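Local coordinates for protein restriction endonuclease S subunits (Thermoanaerobacter tengcongensis, PDB 3OKG) that probably serves as the DNA-specificity subunit of a type I restriction-modification methyltransferase, binding DNA through two target-recognition domains joined by long coiled-coil helices, at residues V34-T38 against V120-N124; E39-T44 against A81-I85; G256-F260 against T272-S278; A284-L290 against N301-C307. Residues are numbered along the deposited sequence.

Contact 1: V34-T38 against V120-N124. With SO4 (sulfate ion), chain H.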
# COMPACT_ATOMS: atom_id res chain seq x y z
N VAL A 34 25.29 -9.36 27.16
CA VAL A 34 24.61 -8.30 27.92
C VAL A 34 23.20 -8.74 28.36
O VAL A 34 22.35 -7.92 28.66
CB VAL A 34 24.60 -6.96 27.13
CG1 VAL A 34 26.02 -6.55 26.80
CG2 VAL A 34 23.78 -7.09 25.84
N CYS A 35 22.98 -10.06 28.46
CA CYS A 35 21.72 -10.59 28.96
C CYS A 35 21.90 -11.29 30.30
O CYS A 35 23.01 -11.69 30.66
CB CYS A 35 21.14 -11.61 27.96
SG CYS A 35 20.57 -10.86 26.42
N LEU A 36 20.79 -11.46 31.02
CA LEU A 36 20.77 -12.18 32.29
C LEU A 36 20.05 -13.52 32.15
O LEU A 36 19.26 -13.72 31.23
CB LEU A 36 20.05 -11.34 33.35
CG LEU A 36 20.60 -9.93 33.64
CD1 LEU A 36 19.65 -9.19 34.60
CD2 LEU A 36 22.00 -10.00 34.21
N PRO A 37 20.26 -14.43 33.12
CA PRO A 37 19.53 -15.69 33.07
C PRO A 37 18.03 -15.46 33.27
O PRO A 37 17.61 -14.45 33.85
CB PRO A 37 20.12 -16.48 34.24
CG PRO A 37 21.39 -15.79 34.59
CD PRO A 37 21.17 -14.35 34.27
N THR A 38 17.24 -16.39 32.77
CA THR A 38 15.79 -16.31 32.78
C THR A 38 15.28 -17.63 33.35
O THR A 38 16.03 -18.62 33.41
CB THR A 38 15.24 -16.06 31.34
OG1 THR A 38 15.65 -17.13 30.47
CG2 THR A 38 15.80 -14.72 30.81
N VAL A 120 13.88 -15.17 25.38
CA VAL A 120 13.68 -14.07 26.35
C VAL A 120 15.02 -13.36 26.59
O VAL A 120 15.96 -13.96 27.06
CB VAL A 120 13.05 -14.55 27.70
CG1 VAL A 120 12.91 -13.37 28.66
CG2 VAL A 120 11.63 -15.15 27.47
N ILE A 121 15.08 -12.09 26.22
CA ILE A 121 16.31 -11.33 26.21
C ILE A 121 16.19 -10.27 27.30
O ILE A 121 15.53 -9.24 27.11
CB ILE A 121 16.46 -10.65 24.82
CG1 ILE A 121 16.77 -11.72 23.75
CG2 ILE A 121 17.50 -9.55 24.85
CD1 ILE A 121 16.36 -11.27 22.30
N ARG A 122 16.82 -10.54 28.45
CA ARG A 122 16.73 -9.72 29.64
C ARG A 122 17.99 -8.89 29.84
O ARG A 122 19.05 -9.45 30.13
CB ARG A 122 16.51 -10.62 30.86
CG ARG A 122 16.33 -9.87 32.20
CD ARG A 122 15.69 -10.80 33.25
NE ARG A 122 14.40 -11.29 32.76
CZ ARG A 122 13.78 -12.38 33.21
NH1 ARG A 122 14.33 -13.10 34.20
NH2 ARG A 122 12.62 -12.75 32.68
N ALA A 123 17.87 -7.57 29.67
CA ALA A 123 19.07 -6.73 29.65
C ALA A 123 19.77 -6.76 30.97
O ALA A 123 19.14 -6.61 32.01
CB ALA A 123 18.71 -5.29 29.32
N ASN A 124 21.08 -6.94 30.93
CA ASN A 124 21.91 -6.66 32.10
C ASN A 124 22.11 -5.15 32.08
O ASN A 124 22.84 -4.62 31.23
CB ASN A 124 23.26 -7.37 32.00
CG ASN A 124 24.17 -7.08 33.20
OD1 ASN A 124 23.94 -6.14 33.94
ND2 ASN A 124 25.22 -7.89 33.36
S SO4 H . 13.25 -14.56 37.52
O1 SO4 H . 13.36 -15.14 38.86
O2 SO4 H . 13.19 -13.11 37.64
O3 SO4 H . 14.43 -14.94 36.72
O4 SO4 H . 12.04 -15.05 36.86
O HOH W 1 25.35 -10.13 31.27
O HOH W 2 18.23 -13.13 28.69

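Contact 2: E39-T44 against A81-I85. With SO4 (sulfate ion), chain G.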
# COMPACT_ATOMS: atom_id res chain seq x y z
N GLU A 39 14.02 -17.65 33.77
CA GLU A 39 13.46 -18.82 34.43
C GLU A 39 12.15 -19.25 33.80
O GLU A 39 11.54 -18.51 33.02
CB GLU A 39 13.21 -18.51 35.91
CG GLU A 39 14.48 -18.35 36.76
CD GLU A 39 14.17 -18.16 38.25
OE1 GLU A 39 13.23 -18.81 38.77
OE2 GLU A 39 14.87 -17.36 38.91
N ARG A 40 11.74 -20.46 34.15
CA ARG A 40 10.49 -21.02 33.72
C ARG A 40 9.58 -21.28 34.92
O ARG A 40 10.04 -21.33 36.05
CB ARG A 40 10.73 -22.33 33.00
CG ARG A 40 11.63 -22.17 31.81
CD ARG A 40 11.40 -23.31 30.88
NE ARG A 40 12.12 -23.13 29.63
CZ ARG A 40 11.83 -23.81 28.53
NH1 ARG A 40 10.82 -24.68 28.55
NH2 ARG A 40 12.54 -23.61 27.43
N ARG A 41 8.30 -21.43 34.64
CA ARG A 41 7.32 -21.74 35.66
C ARG A 41 6.16 -22.48 35.01
O ARG A 41 5.81 -22.20 33.85
CB ARG A 41 6.83 -20.46 36.34
CG ARG A 41 6.17 -20.70 37.69
CD ARG A 41 5.09 -19.69 37.98
NE ARG A 41 5.55 -18.32 37.82
CZ ARG A 41 4.79 -17.33 37.36
NH1 ARG A 41 3.52 -17.56 37.02
NH2 ARG A 41 5.29 -16.11 37.24
N ASP A 42 5.57 -23.43 35.73
CA ASP A 42 4.45 -24.19 35.22
C ASP A 42 3.19 -23.66 35.90
O ASP A 42 2.95 -23.96 37.07
CB ASP A 42 4.65 -25.68 35.50
CG ASP A 42 3.54 -26.53 34.95
OD1 ASP A 42 2.46 -25.98 34.63
OD2 ASP A 42 3.74 -27.75 34.83
N PRO A 43 2.40 -22.85 35.19
CA PRO A 43 1.24 -22.24 35.86
C PRO A 43 0.20 -23.28 36.28
O PRO A 43 -0.65 -22.96 37.12
CB PRO A 43 0.63 -21.34 34.76
CG PRO A 43 1.74 -21.21 33.68
CD PRO A 43 2.47 -22.51 33.76
N THR A 44 0.25 -24.49 35.70
CA THR A 44 -0.71 -25.54 36.04
C THR A 44 -0.55 -25.97 37.49
O THR A 44 -1.41 -26.66 38.02
CB THR A 44 -0.61 -26.81 35.14
OG1 THR A 44 0.60 -27.53 35.42
CG2 THR A 44 -0.68 -26.43 33.66
N ALA A 81 3.23 -22.51 27.59
CA ALA A 81 3.19 -21.38 28.50
C ALA A 81 4.11 -21.62 29.69
O ALA A 81 3.66 -22.05 30.74
CB ALA A 81 1.74 -21.08 28.94
N ARG A 82 5.41 -21.36 29.53
CA ARG A 82 6.34 -21.74 30.59
C ARG A 82 7.45 -20.73 30.91
O ARG A 82 8.14 -20.90 31.91
CB ARG A 82 6.96 -23.11 30.31
CG ARG A 82 5.95 -24.25 30.24
CD ARG A 82 5.41 -24.68 31.61
NE ARG A 82 4.60 -25.90 31.47
CZ ARG A 82 3.36 -25.93 31.01
NH1 ARG A 82 2.72 -24.81 30.65
NH2 ARG A 82 2.73 -27.10 30.90
N LYS A 83 7.64 -19.71 30.08
CA LYS A 83 8.76 -18.79 30.31
C LYS A 83 8.28 -17.56 31.04
O LYS A 83 7.35 -16.90 30.58
CB LYS A 83 9.45 -18.39 28.99
CG LYS A 83 10.27 -19.52 28.37
CD LYS A 83 10.97 -19.10 27.08
CE LYS A 83 11.90 -20.23 26.60
NZ LYS A 83 12.64 -19.86 25.36
N VAL A 84 8.92 -17.25 32.17
CA VAL A 84 8.51 -16.13 33.00
C VAL A 84 9.08 -14.86 32.39
O VAL A 84 10.26 -14.80 32.09
CB VAL A 84 9.06 -16.26 34.42
CG1 VAL A 84 8.83 -14.98 35.20
CG2 VAL A 84 8.44 -17.45 35.14
N ILE A 85 8.24 -13.87 32.15
CA ILE A 85 8.77 -12.61 31.64
C ILE A 85 8.78 -11.54 32.72
O ILE A 85 7.98 -11.56 33.67
CB ILE A 85 8.01 -12.11 30.41
CG1 ILE A 85 6.50 -11.98 30.71
CG2 ILE A 85 8.24 -13.07 29.26
CD1 ILE A 85 5.64 -11.51 29.50
S SO4 G . 11.49 -25.97 25.01
O1 SO4 G . 10.30 -26.49 25.70
O2 SO4 G . 11.76 -24.60 25.44
O3 SO4 G . 12.64 -26.81 25.33
O4 SO4 G . 11.25 -25.94 23.57
O HOH W 3 12.02 -16.85 30.88
O HOH W 4 12.65 -15.31 34.32

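Contact 3: G256-F260 against T272-S278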
# COMPACT_ATOMS: atom_id res chain seq x y z
N GLY A 256 -5.50 -5.90 -41.09
CA GLY A 256 -6.56 -4.93 -40.87
C GLY A 256 -6.23 -3.99 -39.72
O GLY A 256 -5.25 -3.24 -39.79
N LEU A 257 -7.04 -4.03 -38.67
CA LEU A 257 -6.90 -3.11 -37.54
C LEU A 257 -7.21 -3.82 -36.23
O LEU A 257 -8.02 -4.75 -36.21
CB LEU A 257 -7.86 -1.92 -37.70
CG LEU A 257 -7.58 -0.90 -38.80
CD1 LEU A 257 -8.69 0.14 -38.84
CD2 LEU A 257 -6.22 -0.25 -38.60
N PRO A 258 -6.59 -3.37 -35.13
CA PRO A 258 -6.93 -3.97 -33.84
C PRO A 258 -8.43 -3.86 -33.62
O PRO A 258 -9.05 -2.90 -34.08
CB PRO A 258 -6.16 -3.11 -32.82
CG PRO A 258 -5.02 -2.53 -33.62
CD PRO A 258 -5.55 -2.33 -35.01
N PHE A 259 -9.01 -4.83 -32.93
CA PHE A 259 -10.45 -4.85 -32.74
C PHE A 259 -10.77 -4.91 -31.27
O PHE A 259 -10.22 -5.74 -30.53
CB PHE A 259 -11.09 -6.05 -33.47
CG PHE A 259 -12.54 -6.27 -33.12
CD1 PHE A 259 -13.55 -5.58 -33.78
CD2 PHE A 259 -12.90 -7.17 -32.13
CE1 PHE A 259 -14.88 -5.79 -33.45
CE2 PHE A 259 -14.22 -7.39 -31.79
CZ PHE A 259 -15.22 -6.69 -32.45
N PHE A 260 -11.65 -4.02 -30.83
CA PHE A 260 -12.06 -4.01 -29.43
C PHE A 260 -13.56 -4.21 -29.31
O PHE A 260 -14.36 -3.39 -29.76
CB PHE A 260 -11.60 -2.71 -28.75
CG PHE A 260 -10.15 -2.37 -28.99
CD1 PHE A 260 -9.14 -3.17 -28.45
CD2 PHE A 260 -9.79 -1.27 -29.74
CE1 PHE A 260 -7.81 -2.87 -28.67
CE2 PHE A 260 -8.45 -0.95 -29.97
CZ PHE A 260 -7.46 -1.75 -29.43
N THR A 272 -5.14 -1.77 -25.30
CA THR A 272 -4.00 -2.35 -25.97
C THR A 272 -4.46 -3.47 -26.89
O THR A 272 -5.30 -4.32 -26.52
CB THR A 272 -2.93 -2.80 -24.98
OG1 THR A 272 -1.91 -3.52 -25.70
CG2 THR A 272 -3.54 -3.67 -23.90
N PRO A 273 -3.96 -3.43 -28.12
CA PRO A 273 -4.29 -4.34 -29.23
C PRO A 273 -3.97 -5.79 -28.86
O PRO A 273 -2.87 -6.08 -28.41
CB PRO A 273 -3.37 -3.87 -30.36
CG PRO A 273 -3.00 -2.48 -30.01
CD PRO A 273 -2.96 -2.42 -28.51
N ARG A 274 -4.95 -6.67 -29.04
CA ARG A 274 -4.79 -8.08 -28.72
C ARG A 274 -5.13 -8.92 -29.94
O ARG A 274 -4.45 -9.90 -30.24
CB ARG A 274 -5.73 -8.47 -27.58
CG ARG A 274 -5.48 -7.71 -26.29
CD ARG A 274 -4.99 -8.65 -25.21
NE ARG A 274 -5.10 -8.06 -23.88
CZ ARG A 274 -4.21 -7.20 -23.38
NH1 ARG A 274 -3.17 -6.83 -24.10
NH2 ARG A 274 -4.37 -6.71 -22.15
N ILE A 275 -6.19 -8.52 -30.64
CA ILE A 275 -6.68 -9.26 -31.80
C ILE A 275 -7.08 -8.27 -32.90
O ILE A 275 -7.57 -7.17 -32.62
CB ILE A 275 -7.87 -10.17 -31.42
CG1 ILE A 275 -8.19 -11.18 -32.52
CG2 ILE A 275 -9.09 -9.36 -31.08
CD1 ILE A 275 -9.36 -12.08 -32.14
N TRP A 276 -6.85 -8.66 -34.15
CA TRP A 276 -7.15 -7.81 -35.30
C TRP A 276 -8.43 -8.23 -36.02
O TRP A 276 -8.92 -9.34 -35.81
CB TRP A 276 -6.00 -7.85 -36.30
CG TRP A 276 -4.95 -6.84 -36.10
CD1 TRP A 276 -4.54 -5.90 -37.00
CD2 TRP A 276 -4.14 -6.67 -34.93
NE1 TRP A 276 -3.53 -5.14 -36.46
CE2 TRP A 276 -3.26 -5.59 -35.19
CE3 TRP A 276 -4.07 -7.31 -33.69
CZ2 TRP A 276 -2.32 -5.15 -34.26
CZ3 TRP A 276 -3.14 -6.87 -32.77
CH2 TRP A 276 -2.28 -5.80 -33.06
N CYS A 277 -8.94 -7.35 -36.87
CA CYS A 277 -10.08 -7.67 -37.74
C CYS A 277 -9.76 -7.25 -39.16
O CYS A 277 -9.55 -6.07 -39.44
CB CYS A 277 -11.37 -7.00 -37.27
SG CYS A 277 -12.75 -7.10 -38.48
N SER A 278 -9.70 -8.23 -40.07
CA SER A 278 -9.32 -7.97 -41.45
C SER A 278 -10.43 -7.23 -42.23
O SER A 278 -10.25 -6.88 -43.40
CB SER A 278 -9.00 -9.30 -42.15
OG SER A 278 -10.15 -10.14 -42.11
O HOH W 5 -7.93 -6.47 -29.12

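Contact 4: A284-L290 against N301-C307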
# COMPACT_ATOMS: atom_id res chain seq x y z
N ALA A 284 -12.47 3.77 -35.23
CA ALA A 284 -12.10 4.87 -34.36
C ALA A 284 -10.64 5.26 -34.64
O ALA A 284 -9.81 4.40 -34.96
CB ALA A 284 -12.28 4.47 -32.92
N ARG A 285 -10.32 6.54 -34.54
CA ARG A 285 -8.96 7.02 -34.80
C ARG A 285 -8.31 7.61 -33.54
O ARG A 285 -8.99 7.85 -32.53
CB ARG A 285 -8.97 8.08 -35.91
CG ARG A 285 -9.89 7.76 -37.07
CD ARG A 285 -9.64 8.67 -38.25
NE ARG A 285 -9.86 10.08 -37.93
CZ ARG A 285 -10.23 10.99 -38.82
NH1 ARG A 285 -10.44 10.64 -40.08
NH2 ARG A 285 -10.41 12.26 -38.45
N PRO A 286 -6.99 7.85 -33.60
CA PRO A 286 -6.30 8.48 -32.48
C PRO A 286 -7.01 9.77 -32.09
O PRO A 286 -7.25 10.64 -32.95
CB PRO A 286 -4.92 8.78 -33.05
CG PRO A 286 -4.71 7.72 -34.06
CD PRO A 286 -6.05 7.49 -34.68
N GLY A 287 -7.35 9.88 -30.82
CA GLY A 287 -8.11 11.01 -30.33
C GLY A 287 -9.46 10.53 -29.83
O GLY A 287 -9.76 10.64 -28.64
N ASP A 288 -10.27 9.98 -30.73
CA ASP A 288 -11.63 9.61 -30.39
C ASP A 288 -11.77 8.96 -29.03
O ASP A 288 -10.93 8.16 -28.61
CB ASP A 288 -12.22 8.61 -31.39
CG ASP A 288 -12.08 9.06 -32.82
OD1 ASP A 288 -11.77 10.24 -33.06
OD2 ASP A 288 -12.26 8.21 -33.72
N VAL A 289 -12.86 9.31 -28.36
CA VAL A 289 -13.18 8.76 -27.07
C VAL A 289 -13.98 7.50 -27.28
O VAL A 289 -14.86 7.46 -28.15
CB VAL A 289 -13.99 9.80 -26.24
CG1 VAL A 289 -14.51 9.18 -24.94
CG2 VAL A 289 -13.12 11.03 -25.95
N LEU A 290 -13.67 6.45 -26.53
CA LEU A 290 -14.42 5.20 -26.63
C LEU A 290 -15.30 5.10 -25.41
O LEU A 290 -14.89 5.47 -24.31
CB LEU A 290 -13.47 3.98 -26.70
CG LEU A 290 -12.38 3.99 -27.78
CD1 LEU A 290 -11.39 2.85 -27.57
CD2 LEU A 290 -12.99 3.91 -29.18
N ASN A 301 -12.55 5.10 -22.52
CA ASN A 301 -11.14 5.09 -22.87
C ASN A 301 -10.88 6.06 -24.03
O ASN A 301 -11.81 6.59 -24.62
CB ASN A 301 -10.68 3.69 -23.30
CG ASN A 301 -9.76 3.02 -22.28
OD1 ASN A 301 -9.89 3.19 -21.07
ND2 ASN A 301 -8.82 2.23 -22.79
N VAL A 302 -9.62 6.27 -24.37
CA VAL A 302 -9.29 7.04 -25.57
C VAL A 302 -8.51 6.17 -26.55
O VAL A 302 -7.62 5.42 -26.14
CB VAL A 302 -8.46 8.29 -25.23
CG1 VAL A 302 -7.73 8.82 -26.45
CG2 VAL A 302 -9.36 9.36 -24.61
N ALA A 303 -8.83 6.28 -27.83
CA ALA A 303 -8.10 5.53 -28.85
C ALA A 303 -6.74 6.15 -29.09
O ALA A 303 -6.64 7.36 -29.27
CB ALA A 303 -8.89 5.51 -30.15
N ASN A 304 -5.69 5.33 -29.11
CA ASN A 304 -4.38 5.84 -29.52
C ASN A 304 -3.90 5.33 -30.87
O ASN A 304 -2.82 5.71 -31.33
CB ASN A 304 -3.30 5.64 -28.44
CG ASN A 304 -3.31 4.24 -27.84
OD1 ASN A 304 -2.63 3.98 -26.84
ND2 ASN A 304 -4.08 3.33 -28.44
N LEU A 305 -4.71 4.49 -31.50
CA LEU A 305 -4.39 3.94 -32.82
C LEU A 305 -5.66 3.78 -33.64
O LEU A 305 -6.74 3.58 -33.09
CB LEU A 305 -3.73 2.56 -32.68
CG LEU A 305 -2.26 2.46 -32.29
CD1 LEU A 305 -1.45 3.58 -32.93
CD2 LEU A 305 -2.10 2.47 -30.78
N ALA A 306 -5.54 3.86 -34.96
CA ALA A 306 -6.65 3.45 -35.81
C ALA A 306 -7.05 2.04 -35.37
O ALA A 306 -6.20 1.17 -35.21
CB ALA A 306 -6.23 3.46 -37.27
N CYS A 307 -8.33 1.82 -35.15
CA CYS A 307 -8.80 0.54 -34.66
C CYS A 307 -10.25 0.38 -35.09
O CYS A 307 -10.77 1.26 -35.77
CB CYS A 307 -8.67 0.44 -33.14
SG CYS A 307 -9.62 1.70 -32.17

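Contact 1: V34-T38 against V120-N124
In the first target-recognition domain, the loop after strand 27-30 is pinned by a single beta bridge, Cys35 with Ala123, to the chain leaving strand 118-121. Val120 packs its CG1 on Thr38 CG2 (3.8 Å), and its carbonyl O accepts a hydrogen bond from water 2, which also donates to Leu36 O and accepts from Arg122 N, filling the gap where the two backbones splay apart. Ile121 turns away to helix 130-137, yet its CG2 touches Cys35 SG at 3.7 Å. Arg122 loses the most surface: its carbonyl O accepts from Leu36 N (2.8 Å) and takes a CA-H...O contact from Cys35 CA (3.1 Å), while Thr38 CG2 lies over one face of its guanidinium. Arg122 NH2 is held by a salt bridge to Asp89, and NH1 makes a weak 3.1 Å hydrogen bond to O3 of a sulfate, probably from the crystallisation liquor. Ala123 points away to helix 130-137, with its carbonyl O 3.7 Å from Leu36 CD1. Asn124 closes the bridge with a nearly straight hydrogen bond from its N to Val34 O, 2.8 Å long; its OD1 accepts from Glu126 N, and its ND2 donates to water 1, which donates to Cys35 O.

Contact 2: E39-T44 against A81-I85
Arg82 gives up the most surface here, and both its backbone and side chain are engaged. Arg82 O accepts from Arg41 N at 2.8 Å and takes a CA-H...O contact from Arg40 CA at 3.0 Å. The side chain runs back alongside 42-44, with Asp42 CG over one face of its guanidinium. The salt bridge is long, Asp42 OD1 to Arg82 NE 3.8 Å, and purely a matter of charge, since OD1 sits well out of the guanidinium plane. Asp42 OD1 instead accepts from Thr44 N (2.9 Å) and Thr44 OG1 (2.5 Å), the bond from Thr44 N making an Asx turn at the start of 3-10 segment 43-44, while Arg82 NH1 bonds Ala81 O at 2.9 Å. Val84 comes next: its CG2 packs on Arg41 CB (3.6 Å), and its N donates to Glu39 O (3.0 Å), a pair that water 3 ties again by donating to Glu39 O and Val84 O. Arg40 stretches along Lys83, whose CG lies over its guanidinium. The like charges come within 4.3 Å (Arg40 NH2 to Lys83 NZ), but Lys83 is salt-bridged to Asp161 and Arg40 NH2 holds O2 of a sulfate, probably from the crystallisation liquor, at a very short 2.4 Å. Backbone hydrogen bonds on either side of the Arg40-Lys83 bridge dock the loop on 81-84, an outermost strand of the mixed sheet in the first target-recognition domain.

Contact 3: G256-F260 against T272-S278
Three backbone hydrogen bonds join the segments. Leu257 and Cys277 form an antiparallel hydrogen-bonded pair, with Cys277 N to Leu257 O at 2.8 Å and a weak return bond from Leu257 N to Cys277 O at 3.3 Å; Phe259 N then donates to Ile275 O at 2.8 Å. Beyond this the strands part, and water 5 spans the gap by donating to Phe259 O and accepting from Ile275 N. CA-H...O contacts supplement the ladder, as from Trp276 CA to Leu257 O (3.3 Å). At the strand entry Gly256 lies against Ser278, their CA atoms 4.1 Å apart; its backbone angles call for glycine, and a CB would clash with Cys277 O. These are neighbouring strands of the five-stranded mixed sheet in the second target-recognition domain, with 250-251 beyond 276-277 and 307-309 beyond 257-260. Among the apolar contacts, Pro258 CD sits over the face of the five-membered ring of Trp276, a CH-pi contact 4.1 Å from the centroid, and Pro258 CB meets Pro273 CB at 3.8 Å; Phe259 CB rests on Cys277 CB (3.9 Å), and the Phe259 ring meets Tyr250. The edge of the Phe260 ring meets a carbonyl instead, CE1 lying 3.6 Å from Thr272 O.

Contact 4: A284-L290 against N301-C307
Leu290 extends its CD1 to the methyl of Ala303, 4.5 Å from CB, while Ala303 CB approaches Arg285 O (3.3 Å) and Ala284 CB (4.5 Å). In the backbone, Leu290 N donates to Asn301 O (2.7 Å) and Asn301 N to Leu290 O (3.0 Å); Ala303 N donates to Asp288 O (2.9 Å) and Gly287 N to Ala303 O (3.0 Å). At the far end antiparallel pairing recurs, Ala284 N to Cys307 O at 3.1 Å and Cys307 N to Ala284 O at 3.0 Å. Between these paired ends, 285-288 forms a beta turn with a weak Asp288 N to Arg285 O hydrogen bond (3.1 Å), braced by Arg285 N to Asp288 OD2 (2.7 Å); the backbone angles of Gly287 call for glycine. The contact continues the beta hairpin of 289-292 and 300-302 into the neighbouring mixed sheet, where 283-284 pairs with 307-309. Val289 and Val302 face helix 324-333, Asp288 salt-bridges Arg317 of strand 313-318, and Cys307 packs on Phe260 of strand 257-260.

The contacts fall into two groups at opposite ends of the chain, one in each target-recognition domain, with centres about 70 Å apart between the groups. Contacts 1 and 2 hold successive parts of one loop and touch through Arg122 NH2 and Val84 O (3.2 Å); contact 4 runs from the antiparallel sheet into the mixed sheet that holds contact 3, Phe260 CE2 lying 3.5 Å from Cys307 CB. All four are partly buried, contact 4 having the largest share of buried residues. Single bridges, arginines and sulfates mark loop-docking contacts 1 and 2, whereas contact 3 adds proline and aromatic packing to paired strands and contact 4 relies on six backbone hydrogen bonds with aliphatic side chains.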